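Local coordinates for Serine/threonine-protein kinase Tel1 (Chaetomium thermophilum, PDB 6SKY) that phosphorylates proteins on serine or threonine at the expense of ATP and probably activates checkpoint signalling in response to DNA damage, at residues P2556-Q2561 and Y2605-K2610; R2647-L2652 and G2659-V2664. All coordinates share one frame; numbering follows the deposited sequence.

Overall arrangement
The two contacts follow one another along the chain, 2556-2561 with 2605-2610 first and 2647-2652 with 2659-2664 second, and their centres lie about 7 Å apart. They meet in one antiparallel sheet of the kinase domain, where strands 2604-2611 and 2658-2662 are neighbours, joined by probable hydrogen bonds from Leu2608 N to Ile2661 O and from Lys2610 N to Gly2659 O. Contact 1 lays a proline-rich loop against one of these strands; contact 2 is the hairpin whose strand 2651-2655 is outermost in the sheet within this chain. Both reach the bound ATP analogue: contact 1 supplies Leu2608 and Lys2610, and contact 2 supplies the segment that reads the adenine.

Contact 1 of 2, residues P2556-Q2561 and Y2605-K2610; sequences PPPTLQ and YKQLVK. With AGS (phosphothiophosphoric acid-adenylate ester), chain C.
Pro2557 presses its CG onto one face of the Tyr2605 ring, 3.5 Å above the plane and offset toward the rim, in a CH-pi contact 25° from the ring normal. With CG anti to the carbonyl carbon (chi1 -52°), the Tyr2605 ring is swung toward the loop, and chi2 of -84° turns its face to the proline. Leu2560 brings CD1 obliquely to within 3.8 Å of Tyr2605 CE1. The proline and the leucine open and close a type I turn, held by Leu2560 N to Pro2557 O at 3.0 Å. An alanine at Tyr2605 would remove the ring and would probably loosen the loop's grip on this end of the strand. Two residues along, on the same side of the strand, Gln2607 runs extended past the turn: its CG lies 3.4 Å from Thr2559 OG1, while the side chain crosses that of Pro2558 at about a right angle, with NE2 3.6 Å from Pro2558 CD. Tyr2517 binds the other amide atom, OE1. No hydrogen bond spans the two segments. On the strand's other side, Leu2608 CD1 touches adenine N6, and Lys2610 NZ makes a weak bond to O2A of the alpha-phosphate, as expected of the nucleotide-binding sheet of a PI3K-related kinase.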
loop_
_atom_site.group_PDB
_atom_site.type_symbol
_atom_site.label_atom_id
_atom_site.label_comp_id
_atom_site.label_asym_id
_atom_site.label_seq_id
_atom_site.Cartn_x
_atom_site.Cartn_y
_atom_site.Cartn_z
ATOM N N PRO A 2556 24.167 -2.204 -47.919
ATOM C CA PRO A 2556 24.221 -2.967 -46.688
ATOM C C PRO A 2556 23.334 -4.188 -46.801
ATOM O O PRO A 2556 22.404 -4.203 -47.617
ATOM C CB PRO A 2556 23.692 -1.983 -45.639
ATOM C CG PRO A 2556 22.899 -1.039 -46.393
ATOM C CD PRO A 2556 23.589 -0.872 -47.691
ATOM N N PRO A 2557 23.600 -5.238 -46.037
ATOM C CA PRO A 2557 22.736 -6.408 -46.077
ATOM C C PRO A 2557 21.318 -6.023 -45.705
ATOM O O PRO A 2557 21.098 -5.340 -44.695
ATOM C CB PRO A 2557 23.357 -7.338 -45.032
ATOM C CG PRO A 2557 24.744 -6.864 -44.907
ATOM C CD PRO A 2557 24.701 -5.405 -45.084
ATOM N N PRO A 2558 20.332 -6.411 -46.505
ATOM C CA PRO A 2558 18.975 -5.905 -46.278
ATOM C C PRO A 2558 18.380 -6.350 -44.963
ATOM O O PRO A 2558 17.428 -5.722 -44.493
ATOM C CB PRO A 2558 18.190 -6.468 -47.464
ATOM C CG PRO A 2558 19.209 -6.896 -48.435
ATOM C CD PRO A 2558 20.383 -7.325 -47.648
ATOM N N THR A 2559 18.918 -7.396 -44.346
ATOM C CA THR A 2559 18.416 -7.923 -43.089
ATOM C C THR A 2559 19.247 -7.482 -41.899
ATOM O O THR A 2559 19.079 -8.022 -40.807
ATOM C CB THR A 2559 18.372 -9.441 -43.146
ATOM O OG1 THR A 2559 19.698 -9.941 -43.337
ATOM C CG2 THR A 2559 17.512 -9.888 -44.287
ATOM N N LEU A 2560 20.140 -6.524 -42.083
ATOM C CA LEU A 2560 20.921 -5.974 -40.989
ATOM C C LEU A 2560 20.143 -4.847 -40.330
ATOM O O LEU A 2560 19.607 -3.973 -41.016
ATOM C CB LEU A 2560 22.264 -5.458 -41.499
ATOM C CG LEU A 2560 23.077 -4.610 -40.533
ATOM C CD1 LEU A 2560 23.672 -5.480 -39.463
ATOM C CD2 LEU A 2560 24.147 -3.859 -41.273
ATOM N N GLN A 2561 20.088 -4.863 -39.004
ATOM C CA GLN A 2561 19.389 -3.832 -38.250
ATOM C C GLN A 2561 20.303 -2.628 -38.092
ATOM O O GLN A 2561 21.329 -2.701 -37.411
ATOM C CB GLN A 2561 18.955 -4.370 -36.894
ATOM C CG GLN A 2561 18.367 -5.762 -36.958
ATOM C CD GLN A 2561 17.651 -6.152 -35.689
ATOM O OE1 GLN A 2561 17.919 -7.199 -35.110
ATOM N NE2 GLN A 2561 16.725 -5.314 -35.254
ATOM N N TYR A 2605 26.240 -12.620 -42.784
ATOM C CA TYR A 2605 24.830 -12.316 -42.599
ATOM C C TYR A 2605 24.038 -13.332 -43.398
ATOM O O TYR A 2605 24.049 -13.298 -44.628
ATOM C CB TYR A 2605 24.510 -10.904 -43.066
ATOM C CG TYR A 2605 25.394 -9.839 -42.483
ATOM C CD1 TYR A 2605 25.129 -9.298 -41.244
ATOM C CD2 TYR A 2605 26.480 -9.359 -43.181
ATOM C CE1 TYR A 2605 25.927 -8.324 -40.712
ATOM C CE2 TYR A 2605 27.281 -8.384 -42.659
ATOM C CZ TYR A 2605 27.001 -7.871 -41.423
ATOM O OH TYR A 2605 27.798 -6.896 -40.889
ATOM N N LYS A 2606 23.370 -14.242 -42.715
ATOM C CA LYS A 2606 22.531 -15.197 -43.413
ATOM C C LYS A 2606 21.125 -14.641 -43.572
ATOM O O LYS A 2606 20.696 -13.748 -42.844
ATOM C CB LYS A 2606 22.502 -16.525 -42.671
ATOM C CG LYS A 2606 23.867 -17.062 -42.355
ATOM C CD LYS A 2606 23.772 -18.446 -41.781
ATOM C CE LYS A 2606 23.049 -19.368 -42.735
ATOM N NZ LYS A 2606 22.950 -20.756 -42.211
ATOM N N GLN A 2607 20.412 -15.171 -44.557
ATOM C CA GLN A 2607 19.111 -14.644 -44.932
ATOM C C GLN A 2607 18.241 -15.769 -45.447
ATOM O O GLN A 2607 18.702 -16.605 -46.219
ATOM C CB GLN A 2607 19.228 -13.582 -46.023
ATOM C CG GLN A 2607 20.049 -12.396 -45.651
ATOM C CD GLN A 2607 20.612 -11.714 -46.842
ATOM O OE1 GLN A 2607 20.412 -12.156 -47.962
ATOM N NE2 GLN A 2607 21.323 -10.629 -46.620
ATOM N N LEU A 2608 16.987 -15.785 -45.031
ATOM C CA LEU A 2608 15.973 -16.565 -45.716
ATOM C C LEU A 2608 15.386 -15.688 -46.802
ATOM O O LEU A 2608 14.927 -14.579 -46.521
ATOM C CB LEU A 2608 14.866 -17.026 -44.777
ATOM C CG LEU A 2608 15.114 -18.039 -43.679
ATOM C CD1 LEU A 2608 15.203 -17.334 -42.375
ATOM C CD2 LEU A 2608 13.978 -19.017 -43.653
ATOM N N VAL A 2609 15.414 -16.168 -48.034
ATOM C CA VAL A 2609 14.742 -15.512 -49.141
ATOM C C VAL A 2609 13.438 -16.268 -49.326
ATOM O O VAL A 2609 13.405 -17.333 -49.939
ATOM C CB VAL A 2609 15.599 -15.508 -50.408
ATOM C CG1 VAL A 2609 14.948 -14.670 -51.460
ATOM C CG2 VAL A 2609 16.968 -14.969 -50.105
ATOM N N LYS A 2610 12.362 -15.734 -48.768
ATOM C CA LYS A 2610 11.107 -16.454 -48.662
ATOM C C LYS A 2610 10.190 -16.029 -49.793
ATOM O O LYS A 2610 9.908 -14.841 -49.956
ATOM C CB LYS A 2610 10.447 -16.193 -47.313
ATOM C CG LYS A 2610 9.897 -17.427 -46.654
ATOM C CD LYS A 2610 9.493 -17.121 -45.239
ATOM C CE LYS A 2610 9.215 -18.383 -44.457
ATOM N NZ LYS A 2610 8.915 -18.073 -43.030
HETATM P PG AGS C . 5.971 -24.984 -41.057
HETATM S S1G AGS C . 5.630 -25.726 -39.288
HETATM O O2G AGS C . 5.587 -23.482 -41.094
HETATM O O3G AGS C . 5.132 -25.752 -42.115
HETATM P PB AGS C . 8.520 -24.163 -40.766
HETATM O O1B AGS C . 8.037 -23.697 -39.454
HETATM O O2B AGS C . 9.818 -24.968 -40.736
HETATM O O3B AGS C . 7.468 -25.115 -41.436
HETATM P PA AGS C . 10.184 -22.649 -42.329
HETATM O O1A AGS C . 10.269 -23.231 -43.672
HETATM O O2A AGS C . 10.407 -21.139 -42.272
HETATM O O3A AGS C . 8.770 -22.910 -41.685
HETATM O "O5'" AGS C . 11.226 -23.403 -41.436
HETATM C "C5'" AGS C . 12.619 -23.276 -41.750
HETATM C "C4'" AGS C . 13.446 -23.786 -40.602
HETATM O "O4'" AGS C . 14.350 -22.751 -40.174
HETATM C "C3'" AGS C . 12.667 -24.189 -39.357
HETATM O "O3'" AGS C . 13.326 -25.238 -38.660
HETATM C "C2'" AGS C . 12.632 -22.897 -38.545
HETATM O "O2'" AGS C . 12.602 -23.170 -37.152
HETATM C "C1'" AGS C . 13.958 -22.234 -38.917
HETATM N N9 AGS C . 13.867 -20.787 -39.031
HETATM C C8 AGS C . 12.824 -20.066 -39.540
HETATM N N7 AGS C . 13.013 -18.771 -39.524
HETATM C C5 AGS C . 14.272 -18.632 -38.970
HETATM C C6 AGS C . 15.057 -17.504 -38.675
HETATM N N6 AGS C . 14.672 -16.250 -38.914
HETATM N N1 AGS C . 16.267 -17.711 -38.122
HETATM C C2 AGS C . 16.658 -18.964 -37.881
HETATM N N3 AGS C . 16.006 -20.103 -38.114
HETATM C C4 AGS C . 14.811 -19.866 -38.661
#

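Contact 2 of 2, residues R2647-L2652 and G2659-V2664; sequences RTYKVL and GLIEFV. With AGS (phosphothiophosphoric acid-adenylate ester), chain C.
Three main-chain hydrogen bonds join Lys2650 and Leu2652 to Glu2662 and Leu2660 in antiparallel fashion. Leu2652 and Leu2660 form a hydrogen-bonded pair, with Leu2660 N to Leu2652 O the straighter bond (2.9 Å, 167°) and Leu2652 N to Leu2660 O its return. Val2651 and Ile2661 are the non-hydrogen-bonded pair next door, and beyond them Glu2662 N binds Lys2650 O nearly along the C=O axis.

Apolar contacts sort onto the two faces. Leu2652 and Leu2660 lie side by side, CD2 to CD1 at 4.1 Å, on the face where Pro2558 packs. Val2651 and Ile2661 share the other face with Leu2616. Tyr2649, its CG in the crowded position between the backbone N and the carbonyl carbon (chi1 70°), runs alongside Ile2661 and sets CE1 3.5 Å from Ile2661 CG2, which approaches the ring at its edge. Val2664 CG2 meets Tyr2649 CB.

Three polar ends find their partners outside the pair: Tyr2649 OH is hydrogen-bonded to Asp2779 N, the backbone amide of a magnesium-site residue, Arg2647 NH2 makes a salt bridge with Asp2769, and Lys2650 NZ is hydrogen-bonded to Leu2560 O.

Toward the nucleotide, adenine N6 donates to Glu2662 O (2.8 Å) and Val2664 N donates to adenine N1 (3.1 Å, 160°). Phe2663, between them, turns its ring face to the purine, with C2 of the base 3.6 Å above the plane over the ring centre, while Ile2661 CG2 comes within 3.7 Å of N6. Two backbone groups thus read the Watson-Crick edge of adenine, the signature of a kinase hinge, here carried on the end of a beta hairpin.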
loop_
_atom_site.group_PDB
_atom_site.type_symbol
_atom_site.label_atom_id
_atom_site.label_comp_id
_atom_site.label_asym_id
_atom_site.label_seq_id
_atom_site.Cartn_x
_atom_site.Cartn_y
_atom_site.Cartn_z
ATOM N N ARG A 2647 14.400 -10.726 -27.632
ATOM C CA ARG A 2647 15.360 -10.693 -28.719
ATOM C C ARG A 2647 14.617 -10.443 -30.020
ATOM O O ARG A 2647 13.596 -11.077 -30.288
ATOM C CB ARG A 2647 16.128 -12.011 -28.791
ATOM C CG ARG A 2647 17.126 -12.216 -27.681
ATOM C CD ARG A 2647 18.447 -11.579 -28.031
ATOM N NE ARG A 2647 18.903 -12.018 -29.342
ATOM C CZ ARG A 2647 19.640 -13.101 -29.552
ATOM N NH1 ARG A 2647 19.996 -13.425 -30.782
ATOM N NH2 ARG A 2647 20.019 -13.856 -28.539
ATOM N N THR A 2648 15.127 -9.526 -30.819
ATOM C CA THR A 2648 14.476 -9.126 -32.053
ATOM C C THR A 2648 15.192 -9.721 -33.258
ATOM O O THR A 2648 16.341 -10.152 -33.179
ATOM C CB THR A 2648 14.443 -7.603 -32.169
ATOM O OG1 THR A 2648 15.758 -7.082 -31.966
ATOM C CG2 THR A 2648 13.528 -7.013 -31.129
ATOM N N TYR A 2649 14.482 -9.763 -34.375
ATOM C CA TYR A 2649 15.087 -10.056 -35.661
ATOM C C TYR A 2649 14.488 -9.086 -36.664
ATOM O O TYR A 2649 13.748 -8.172 -36.300
ATOM C CB TYR A 2649 14.924 -11.535 -36.039
ATOM C CG TYR A 2649 13.542 -12.012 -36.401
ATOM C CD1 TYR A 2649 13.332 -12.717 -37.563
ATOM C CD2 TYR A 2649 12.467 -11.806 -35.569
ATOM C CE1 TYR A 2649 12.095 -13.169 -37.902
ATOM C CE2 TYR A 2649 11.223 -12.255 -35.906
ATOM C CZ TYR A 2649 11.045 -12.937 -37.073
ATOM O OH TYR A 2649 9.806 -13.398 -37.424
ATOM N N LYS A 2650 14.823 -9.248 -37.934
ATOM C CA LYS A 2650 14.438 -8.282 -38.950
ATOM C C LYS A 2650 13.683 -8.980 -40.062
ATOM O O LYS A 2650 14.213 -9.889 -40.696
ATOM C CB LYS A 2650 15.658 -7.563 -39.509
ATOM C CG LYS A 2650 15.329 -6.653 -40.646
ATOM C CD LYS A 2650 15.850 -5.278 -40.403
ATOM C CE LYS A 2650 15.699 -4.438 -41.634
ATOM N NZ LYS A 2650 16.655 -3.307 -41.616
ATOM N N VAL A 2651 12.453 -8.549 -40.295
ATOM C CA VAL A 2651 11.652 -9.001 -41.421
ATOM C C VAL A 2651 11.562 -7.854 -42.408
ATOM O O VAL A 2651 11.318 -6.710 -42.018
ATOM C CB VAL A 2651 10.249 -9.455 -40.984
ATOM C CG1 VAL A 2651 9.598 -10.244 -42.074
ATOM C CG2 VAL A 2651 10.329 -10.270 -39.730
ATOM N N LEU A 2652 11.758 -8.153 -43.687
ATOM C CA LEU A 2652 11.714 -7.139 -44.734
ATOM C C LEU A 2652 10.822 -7.650 -45.849
ATOM O O LEU A 2652 11.262 -8.478 -46.662
ATOM C CB LEU A 2652 13.111 -6.837 -45.249
ATOM C CG LEU A 2652 13.239 -5.815 -46.361
ATOM C CD1 LEU A 2652 12.895 -4.465 -45.824
ATOM C CD2 LEU A 2652 14.633 -5.830 -46.867
ATOM N N GLY A 2659 9.846 -11.992 -49.298
ATOM C CA GLY A 2659 10.527 -11.192 -48.303
ATOM C C GLY A 2659 11.891 -11.745 -47.990
ATOM O O GLY A 2659 12.270 -12.831 -48.428
ATOM N N LEU A 2660 12.635 -10.960 -47.229
ATOM C CA LEU A 2660 13.912 -11.364 -46.669
ATOM C C LEU A 2660 13.774 -11.408 -45.159
ATOM O O LEU A 2660 13.397 -10.411 -44.541
ATOM C CB LEU A 2660 15.019 -10.396 -47.059
ATOM C CG LEU A 2660 15.207 -10.140 -48.540
ATOM C CD1 LEU A 2660 16.306 -9.146 -48.716
ATOM C CD2 LEU A 2660 15.545 -11.431 -49.219
ATOM N N ILE A 2661 14.093 -12.546 -44.569
ATOM C CA ILE A 2661 14.059 -12.704 -43.125
ATOM C C ILE A 2661 15.477 -12.901 -42.629
ATOM O O ILE A 2661 16.264 -13.627 -43.238
ATOM C CB ILE A 2661 13.156 -13.873 -42.713
ATOM C CG1 ILE A 2661 11.787 -13.697 -43.337
ATOM C CG2 ILE A 2661 12.997 -13.901 -41.244
ATOM C CD1 ILE A 2661 10.815 -14.722 -42.905
ATOM N N GLU A 2662 15.807 -12.238 -41.535
ATOM C CA GLU A 2662 17.128 -12.371 -40.948
ATOM C C GLU A 2662 17.256 -13.734 -40.302
ATOM O O GLU A 2662 16.452 -14.095 -39.442
ATOM C CB GLU A 2662 17.351 -11.277 -39.920
ATOM C CG GLU A 2662 18.692 -11.314 -39.273
ATOM C CD GLU A 2662 18.753 -10.447 -38.043
ATOM O OE1 GLU A 2662 18.541 -10.974 -36.935
ATOM O OE2 GLU A 2662 19.004 -9.235 -38.177
ATOM N N PHE A 2663 18.253 -14.497 -40.720
ATOM C CA PHE A 2663 18.519 -15.801 -40.132
ATOM C C PHE A 2663 19.325 -15.581 -38.863
ATOM O O PHE A 2663 20.478 -15.152 -38.927
ATOM C CB PHE A 2663 19.265 -16.681 -41.125
ATOM C CG PHE A 2663 19.125 -18.134 -40.873
ATOM C CD1 PHE A 2663 18.063 -18.832 -41.388
ATOM C CD2 PHE A 2663 20.065 -18.812 -40.133
ATOM C CE1 PHE A 2663 17.931 -20.173 -41.159
ATOM C CE2 PHE A 2663 19.937 -20.150 -39.903
ATOM C CZ PHE A 2663 18.870 -20.831 -40.416
ATOM N N VAL A 2664 18.717 -15.853 -37.707
ATOM C CA VAL A 2664 19.345 -15.534 -36.431
ATOM C C VAL A 2664 20.574 -16.409 -36.241
ATOM O O VAL A 2664 20.545 -17.621 -36.487
ATOM C CB VAL A 2664 18.336 -15.685 -35.283
ATOM C CG1 VAL A 2664 18.974 -15.318 -33.980
ATOM C CG2 VAL A 2664 17.157 -14.793 -35.526
HETATM P PG AGS C . 5.971 -24.984 -41.057
HETATM S S1G AGS C . 5.630 -25.726 -39.288
HETATM O O2G AGS C . 5.587 -23.482 -41.094
HETATM O O3G AGS C . 5.132 -25.752 -42.115
HETATM P PB AGS C . 8.520 -24.163 -40.766
HETATM O O1B AGS C . 8.037 -23.697 -39.454
HETATM O O2B AGS C . 9.818 -24.968 -40.736
HETATM O O3B AGS C . 7.468 -25.115 -41.436
HETATM P PA AGS C . 10.184 -22.649 -42.329
HETATM O O1A AGS C . 10.269 -23.231 -43.672
HETATM O O2A AGS C . 10.407 -21.139 -42.272
HETATM O O3A AGS C . 8.770 -22.910 -41.685
HETATM O "O5'" AGS C . 11.226 -23.403 -41.436
HETATM C "C5'" AGS C . 12.619 -23.276 -41.750
HETATM C "C4'" AGS C . 13.446 -23.786 -40.602
HETATM O "O4'" AGS C . 14.350 -22.751 -40.174
HETATM C "C3'" AGS C . 12.667 -24.189 -39.357
HETATM O "O3'" AGS C . 13.326 -25.238 -38.660
HETATM C "C2'" AGS C . 12.632 -22.897 -38.545
HETATM O "O2'" AGS C . 12.602 -23.170 -37.152
HETATM C "C1'" AGS C . 13.958 -22.234 -38.917
HETATM N N9 AGS C . 13.867 -20.787 -39.031
HETATM C C8 AGS C . 12.824 -20.066 -39.540
HETATM N N7 AGS C . 13.013 -18.771 -39.524
HETATM C C5 AGS C . 14.272 -18.632 -38.970
HETATM C C6 AGS C . 15.057 -17.504 -38.675
HETATM N N6 AGS C . 14.672 -16.250 -38.914
HETATM N N1 AGS C . 16.267 -17.711 -38.122
HETATM C C2 AGS C . 16.658 -18.964 -37.881
HETATM N N3 AGS C . 16.006 -20.103 -38.114
HETATM C C4 AGS C . 14.811 -19.866 -38.661
#